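Local atomic coordinates of KLLA0B12012p (Kluyveromyces lactis, PDB entry 6Y3P), a protein that directly partners the mRNA decapping enzyme Dcp2 and, through its C-terminal ATP-grasp domain of the tubulin-tyrosine ligase family, probably binds ATP. Residues F195-L207 against F333-E345. Numbering follows the deposited sequence.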
loop_
_atom_site.group_PDB
_atom_site.type_symbol
_atom_site.label_atom_id
_atom_site.label_comp_id
_atom_site.label_asym_id
_atom_site.label_seq_id
_atom_site.Cartn_x
_atom_site.Cartn_y
_atom_site.Cartn_z
ATOM N N PHE A 195 -1.603 15.096 -16.200
ATOM C CA PHE A 195 -2.444 13.891 -16.223
ATOM C C PHE A 195 -1.672 12.681 -15.756
ATOM O O PHE A 195 -0.454 12.607 -15.941
ATOM C CB PHE A 195 -2.961 13.579 -17.643
ATOM C CG PHE A 195 -3.774 14.634 -18.337
ATOM C CD1 PHE A 195 -3.165 15.589 -19.137
ATOM C CD2 PHE A 195 -5.158 14.640 -18.240
ATOM C CE1 PHE A 195 -3.923 16.568 -19.789
ATOM C CE2 PHE A 195 -5.917 15.610 -18.906
ATOM C CZ PHE A 195 -5.297 16.560 -19.685
ATOM N N ILE A 196 -2.390 11.709 -15.186
ATOM C CA ILE A 196 -1.809 10.426 -14.830
ATOM C C ILE A 196 -2.443 9.402 -15.763
ATOM O O ILE A 196 -3.648 9.449 -16.024
ATOM C CB ILE A 196 -1.920 10.047 -13.315
ATOM C CG1 ILE A 196 -1.138 11.056 -12.426
ATOM C CG2 ILE A 196 -1.411 8.599 -13.065
ATOM C CD1 ILE A 196 -1.483 11.042 -10.924
ATOM N N VAL A 197 -1.614 8.540 -16.323
ATOM C CA VAL A 197 -2.031 7.437 -17.165
ATOM C C VAL A 197 -1.776 6.214 -16.292
ATOM O O VAL A 197 -0.630 5.885 -15.963
ATOM C CB VAL A 197 -1.304 7.402 -18.520
ATOM C CG1 VAL A 197 -1.616 6.111 -19.276
ATOM C CG2 VAL A 197 -1.667 8.631 -19.364
ATOM N N GLN A 198 -2.859 5.613 -15.829
ATOM C CA GLN A 198 -2.792 4.488 -14.909
ATOM C C GLN A 198 -3.348 3.228 -15.569
ATOM O O GLN A 198 -4.425 3.271 -16.157
ATOM C CB GLN A 198 -3.590 4.867 -13.632
ATOM C CG GLN A 198 -3.767 3.777 -12.563
ATOM C CD GLN A 198 -2.791 3.857 -11.417
ATOM O OE1 GLN A 198 -2.193 2.851 -11.021
ATOM N NE2 GLN A 198 -2.649 5.036 -10.811
ATOM N N GLU A 199 -2.634 2.098 -15.434
ATOM C CA GLU A 199 -3.109 0.810 -15.923
ATOM C C GLU A 199 -4.463 0.543 -15.282
ATOM O O GLU A 199 -4.656 0.775 -14.084
ATOM C CB GLU A 199 -2.136 -0.305 -15.583
ATOM C CG GLU A 199 -2.538 -1.617 -16.219
ATOM C CD GLU A 199 -1.615 -2.783 -15.955
ATOM O OE1 GLU A 199 -2.030 -3.928 -16.254
ATOM O OE2 GLU A 199 -0.473 -2.555 -15.489
ATOM N N TYR A 200 -5.419 0.145 -16.101
ATOM C CA TYR A 200 -6.778 -0.082 -15.643
ATOM C C TYR A 200 -7.157 -1.556 -15.687
ATOM O O TYR A 200 -6.927 -2.235 -16.688
ATOM C CB TYR A 200 -7.748 0.819 -16.443
ATOM C CG TYR A 200 -9.217 0.516 -16.257
ATOM C CD1 TYR A 200 -9.904 0.957 -15.127
ATOM C CD2 TYR A 200 -9.934 -0.164 -17.233
ATOM C CE1 TYR A 200 -11.268 0.694 -14.961
ATOM C CE2 TYR A 200 -11.285 -0.452 -17.067
ATOM C CZ TYR A 200 -11.948 -0.031 -15.927
ATOM O OH TYR A 200 -13.291 -0.300 -15.803
ATOM N N LEU A 201 -7.752 -2.036 -14.603
ATOM C CA LEU A 201 -8.249 -3.401 -14.462
ATOM C C LEU A 201 -9.744 -3.459 -14.925
ATOM O O LEU A 201 -10.668 -3.135 -14.168
ATOM C CB LEU A 201 -8.064 -3.840 -13.003
ATOM C CG LEU A 201 -8.293 -5.318 -12.726
ATOM C CD1 LEU A 201 -6.996 -6.014 -12.564
ATOM C CD2 LEU A 201 -9.121 -5.498 -11.483
ATOM N N HIS A 202 -9.951 -3.831 -16.201
ATOM C CA HIS A 202 -11.272 -3.897 -16.859
ATOM C C HIS A 202 -12.079 -5.098 -16.378
ATOM O O HIS A 202 -13.305 -5.121 -16.454
ATOM C CB HIS A 202 -11.086 -3.955 -18.395
ATOM C CG HIS A 202 -10.707 -5.314 -18.924
ATOM N ND1 HIS A 202 -9.423 -5.822 -18.770
ATOM C CD2 HIS A 202 -11.472 -6.246 -19.547
ATOM C CE1 HIS A 202 -9.445 -7.036 -19.314
ATOM N NE2 HIS A 202 -10.658 -7.338 -19.783
ATOM N N ASN A 203 -11.339 -6.054 -15.836
ATOM C CA ASN A 203 -11.584 -7.416 -15.393
ATOM C C ASN A 203 -11.777 -7.544 -13.831
ATOM O O ASN A 203 -11.214 -8.483 -13.297
ATOM C CB ASN A 203 -10.220 -8.095 -15.756
ATOM C CG ASN A 203 -10.261 -9.532 -16.129
ATOM O OD1 ASN A 203 -11.242 -10.045 -16.675
ATOM N ND2 ASN A 203 -9.143 -10.191 -15.930
ATOM N N PRO A 204 -12.439 -6.689 -13.022
ATOM C CA PRO A 204 -12.439 -6.953 -11.569
ATOM C C PRO A 204 -13.207 -8.206 -11.148
ATOM O O PRO A 204 -14.170 -8.544 -11.799
ATOM C CB PRO A 204 -13.061 -5.670 -10.982
ATOM C CG PRO A 204 -13.980 -5.230 -12.007
ATOM C CD PRO A 204 -13.242 -5.488 -13.315
ATOM N N LEU A 205 -12.764 -8.894 -10.094
ATOM C CA LEU A 205 -13.434 -10.076 -9.550
ATOM C C LEU A 205 -14.745 -9.599 -8.919
ATOM O O LEU A 205 -14.748 -8.706 -8.058
ATOM C CB LEU A 205 -12.545 -10.773 -8.495
ATOM C CG LEU A 205 -13.123 -11.980 -7.750
ATOM C CD1 LEU A 205 -13.578 -13.079 -8.707
ATOM C CD2 LEU A 205 -12.112 -12.518 -6.737
ATOM N N LEU A 206 -15.848 -10.144 -9.434
ATOM C CA LEU A 206 -17.223 -9.822 -9.033
ATOM C C LEU A 206 -17.847 -11.027 -8.382
ATOM O O LEU A 206 -17.928 -12.083 -9.008
ATOM C CB LEU A 206 -18.054 -9.324 -10.233
ATOM C CG LEU A 206 -17.437 -8.095 -10.924
ATOM C CD1 LEU A 206 -18.144 -7.793 -12.251
ATOM C CD2 LEU A 206 -17.361 -6.884 -9.967
ATOM N N LEU A 207 -18.216 -10.869 -7.112
ATOM C CA LEU A 207 -18.748 -11.914 -6.245
ATOM C C LEU A 207 -20.210 -11.756 -6.085
ATOM O O LEU A 207 -20.679 -10.625 -5.991
ATOM C CB LEU A 207 -18.057 -11.883 -4.847
ATOM C CG LEU A 207 -16.509 -12.065 -4.853
ATOM C CD1 LEU A 207 -15.919 -11.897 -3.451
ATOM C CD2 LEU A 207 -16.107 -13.414 -5.476
ATOM N N PHE A 333 -4.110 -3.823 -2.992
ATOM C CA PHE A 333 -4.150 -4.711 -4.140
ATOM C C PHE A 333 -5.549 -4.777 -4.765
ATOM O O PHE A 333 -6.546 -4.831 -4.059
ATOM C CB PHE A 333 -3.784 -6.143 -3.709
ATOM C CG PHE A 333 -2.363 -6.364 -3.281
ATOM C CD1 PHE A 333 -1.385 -6.685 -4.209
ATOM C CD2 PHE A 333 -2.014 -6.334 -1.938
ATOM C CE1 PHE A 333 -0.062 -6.919 -3.798
ATOM C CE2 PHE A 333 -0.687 -6.536 -1.538
ATOM C CZ PHE A 333 0.275 -6.821 -2.472
ATOM N N LEU A 334 -5.597 -4.864 -6.086
ATOM C CA LEU A 334 -6.803 -5.096 -6.880
ATOM C C LEU A 334 -6.777 -6.596 -7.268
ATOM O O LEU A 334 -5.707 -7.197 -7.384
ATOM C CB LEU A 334 -6.760 -4.231 -8.144
ATOM C CG LEU A 334 -7.438 -2.844 -8.085
ATOM C CD1 LEU A 334 -6.857 -1.959 -7.014
ATOM C CD2 LEU A 334 -7.317 -2.122 -9.415
ATOM N N VAL A 335 -7.948 -7.206 -7.368
ATOM C CA VAL A 335 -8.112 -8.598 -7.740
ATOM C C VAL A 335 -8.926 -8.626 -9.019
ATOM O O VAL A 335 -9.994 -7.997 -9.078
ATOM C CB VAL A 335 -8.794 -9.469 -6.644
ATOM C CG1 VAL A 335 -8.621 -10.959 -6.953
ATOM C CG2 VAL A 335 -8.260 -9.140 -5.245
ATOM N N ASP A 336 -8.443 -9.384 -10.020
ATOM C CA ASP A 336 -9.149 -9.560 -11.291
ATOM C C ASP A 336 -10.010 -10.822 -11.272
ATOM O O ASP A 336 -9.905 -11.625 -10.342
ATOM C CB ASP A 336 -8.209 -9.479 -12.536
ATOM C CG ASP A 336 -7.244 -10.618 -12.842
ATOM O OD1 ASP A 336 -7.493 -11.765 -12.380
ATOM O OD2 ASP A 336 -6.284 -10.389 -13.636
ATOM N N SER A 337 -10.834 -11.017 -12.318
ATOM C CA SER A 337 -11.746 -12.159 -12.415
ATOM C C SER A 337 -11.033 -13.526 -12.552
ATOM O O SER A 337 -11.700 -14.557 -12.460
ATOM C CB SER A 337 -12.769 -11.939 -13.518
ATOM O OG SER A 337 -12.078 -11.769 -14.740
ATOM N N ASP A 338 -9.682 -13.530 -12.685
ATOM C CA ASP A 338 -8.859 -14.750 -12.760
ATOM C C ASP A 338 -8.087 -14.961 -11.482
ATOM O O ASP A 338 -7.152 -15.752 -11.477
ATOM C CB ASP A 338 -7.906 -14.736 -13.971
ATOM C CG ASP A 338 -8.629 -14.561 -15.285
ATOM O OD1 ASP A 338 -9.645 -15.261 -15.500
ATOM O OD2 ASP A 338 -8.200 -13.698 -16.087
ATOM N N TYR A 339 -8.509 -14.270 -10.383
ATOM C CA TYR A 339 -7.934 -14.324 -9.035
ATOM C C TYR A 339 -6.458 -13.899 -9.021
ATOM O O TYR A 339 -5.693 -14.352 -8.181
ATOM C CB TYR A 339 -8.169 -15.699 -8.354
ATOM C CG TYR A 339 -9.611 -16.164 -8.430
ATOM C CD1 TYR A 339 -10.059 -16.939 -9.497
ATOM C CD2 TYR A 339 -10.525 -15.839 -7.427
ATOM C CE1 TYR A 339 -11.380 -17.360 -9.582
ATOM C CE2 TYR A 339 -11.857 -16.240 -7.508
ATOM C CZ TYR A 339 -12.276 -17.007 -8.586
ATOM O OH TYR A 339 -13.567 -17.449 -8.675
ATOM N N GLN A 340 -6.091 -12.966 -9.925
ATOM C CA GLN A 340 -4.752 -12.391 -10.028
ATOM C C GLN A 340 -4.707 -11.057 -9.302
ATOM O O GLN A 340 -5.583 -10.214 -9.508
ATOM C CB GLN A 340 -4.300 -12.259 -11.503
ATOM C CG GLN A 340 -4.222 -13.594 -12.298
ATOM C CD GLN A 340 -3.554 -14.695 -11.505
ATOM O OE1 GLN A 340 -2.347 -14.671 -11.265
ATOM N NE2 GLN A 340 -4.333 -15.646 -11.003
ATOM N N VAL A 341 -3.709 -10.872 -8.431
ATOM C CA VAL A 341 -3.569 -9.620 -7.681
ATOM C C VAL A 341 -2.748 -8.584 -8.453
ATOM O O VAL A 341 -1.856 -8.912 -9.216
ATOM C CB VAL A 341 -3.051 -9.764 -6.205
ATOM C CG1 VAL A 341 -3.772 -10.873 -5.439
ATOM C CG2 VAL A 341 -1.540 -9.953 -6.144
ATOM N N LYS A 342 -3.032 -7.327 -8.199
ATOM C CA LYS A 342 -2.295 -6.256 -8.812
ATOM C C LYS A 342 -2.045 -5.209 -7.783
ATOM O O LYS A 342 -2.986 -4.697 -7.198
ATOM C CB LYS A 342 -2.968 -5.751 -10.114
ATOM C CG LYS A 342 -2.305 -6.416 -11.341
ATOM C CD LYS A 342 -3.177 -6.472 -12.592
ATOM C CE LYS A 342 -2.478 -7.108 -13.789
ATOM N NZ LYS A 342 -1.338 -6.290 -14.322
ATOM N N LEU A 343 -0.764 -4.963 -7.471
ATOM C CA LEU A 343 -0.435 -3.930 -6.492
ATOM C C LEU A 343 -0.744 -2.552 -7.068
ATOM O O LEU A 343 -0.320 -2.219 -8.176
ATOM C CB LEU A 343 1.018 -4.013 -5.972
ATOM C CG LEU A 343 1.410 -2.965 -4.920
ATOM C CD1 LEU A 343 0.650 -3.160 -3.612
ATOM C CD2 LEU A 343 2.899 -2.970 -4.691
ATOM N N LEU A 344 -1.502 -1.770 -6.304
ATOM C CA LEU A 344 -1.876 -0.440 -6.704
ATOM C C LEU A 344 -1.017 0.589 -5.977
ATOM O O LEU A 344 -0.461 1.474 -6.623
ATOM C CB LEU A 344 -3.386 -0.224 -6.452
ATOM C CG LEU A 344 -3.933 1.182 -6.679
ATOM C CD1 LEU A 344 -3.968 1.554 -8.186
ATOM C CD2 LEU A 344 -5.311 1.323 -6.044
ATOM N N GLU A 345 -0.925 0.495 -4.638
ATOM C CA GLU A 345 -0.176 1.468 -3.823
ATOM C C GLU A 345 0.163 0.938 -2.446
ATOM O O GLU A 345 -0.409 -0.059 -1.975
ATOM C CB GLU A 345 -0.967 2.784 -3.672
ATOM C CG GLU A 345 -2.267 2.627 -2.893
ATOM C CD GLU A 345 -3.269 3.760 -3.001
ATOM O OE1 GLU A 345 -2.870 4.868 -3.423
ATOM O OE2 GLU A 345 -4.451 3.544 -2.641
#
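N203 grips S337 twice, once through its backbone and once through its side chain. The amide N of S337 donates to the carbonyl O of N203 at 2.7 Å, while S337 OG gives its hydrogen to N203 OD1, also at 2.7 Å, from well above the amide plane. With chi1 of S337 at 59°, OG sits between its own backbone N and carbonyl carbon, which brings the hydroxyl to the asparagine. Two residues on from N203 and two back from S337, the bond is straighter: L205 N donates to V335 O at 3.1 Å with an N-H...O angle of 169°, and between these pairs P204 and D336 form a single beta bridge.

Leucines fill in around these bonds. L205 CD2 lies 3.8 Å from V335 CG1 and also leans obliquely on the Y339 ring. L201 reaches D336 CB and the aliphatic K342 CD with its CD1 branch, its CB resting on L334 CD2. Beyond it K342 NZ forms a salt bridge with E199 OE1 at 3.1 Å, meeting it from above the carboxylate plane, and also donates to R104 O.

Behind this shell, D336 OD1 accepts from D338 N, an Asx turn within the type I turn D336-Y339, and from Q340 N on the opposite face of its carboxylate.

The turn closes the hairpin of strands 326-335 and 341-347, whose sheet continues into strand 215-224. The chain leaving strand 194-200 of the five-stranded sheet docks on the hairpin's end, an example of a loop tying two antiparallel sheets, here of an ATP-grasp domain, while helix 290-313 packs against Y339 and V341.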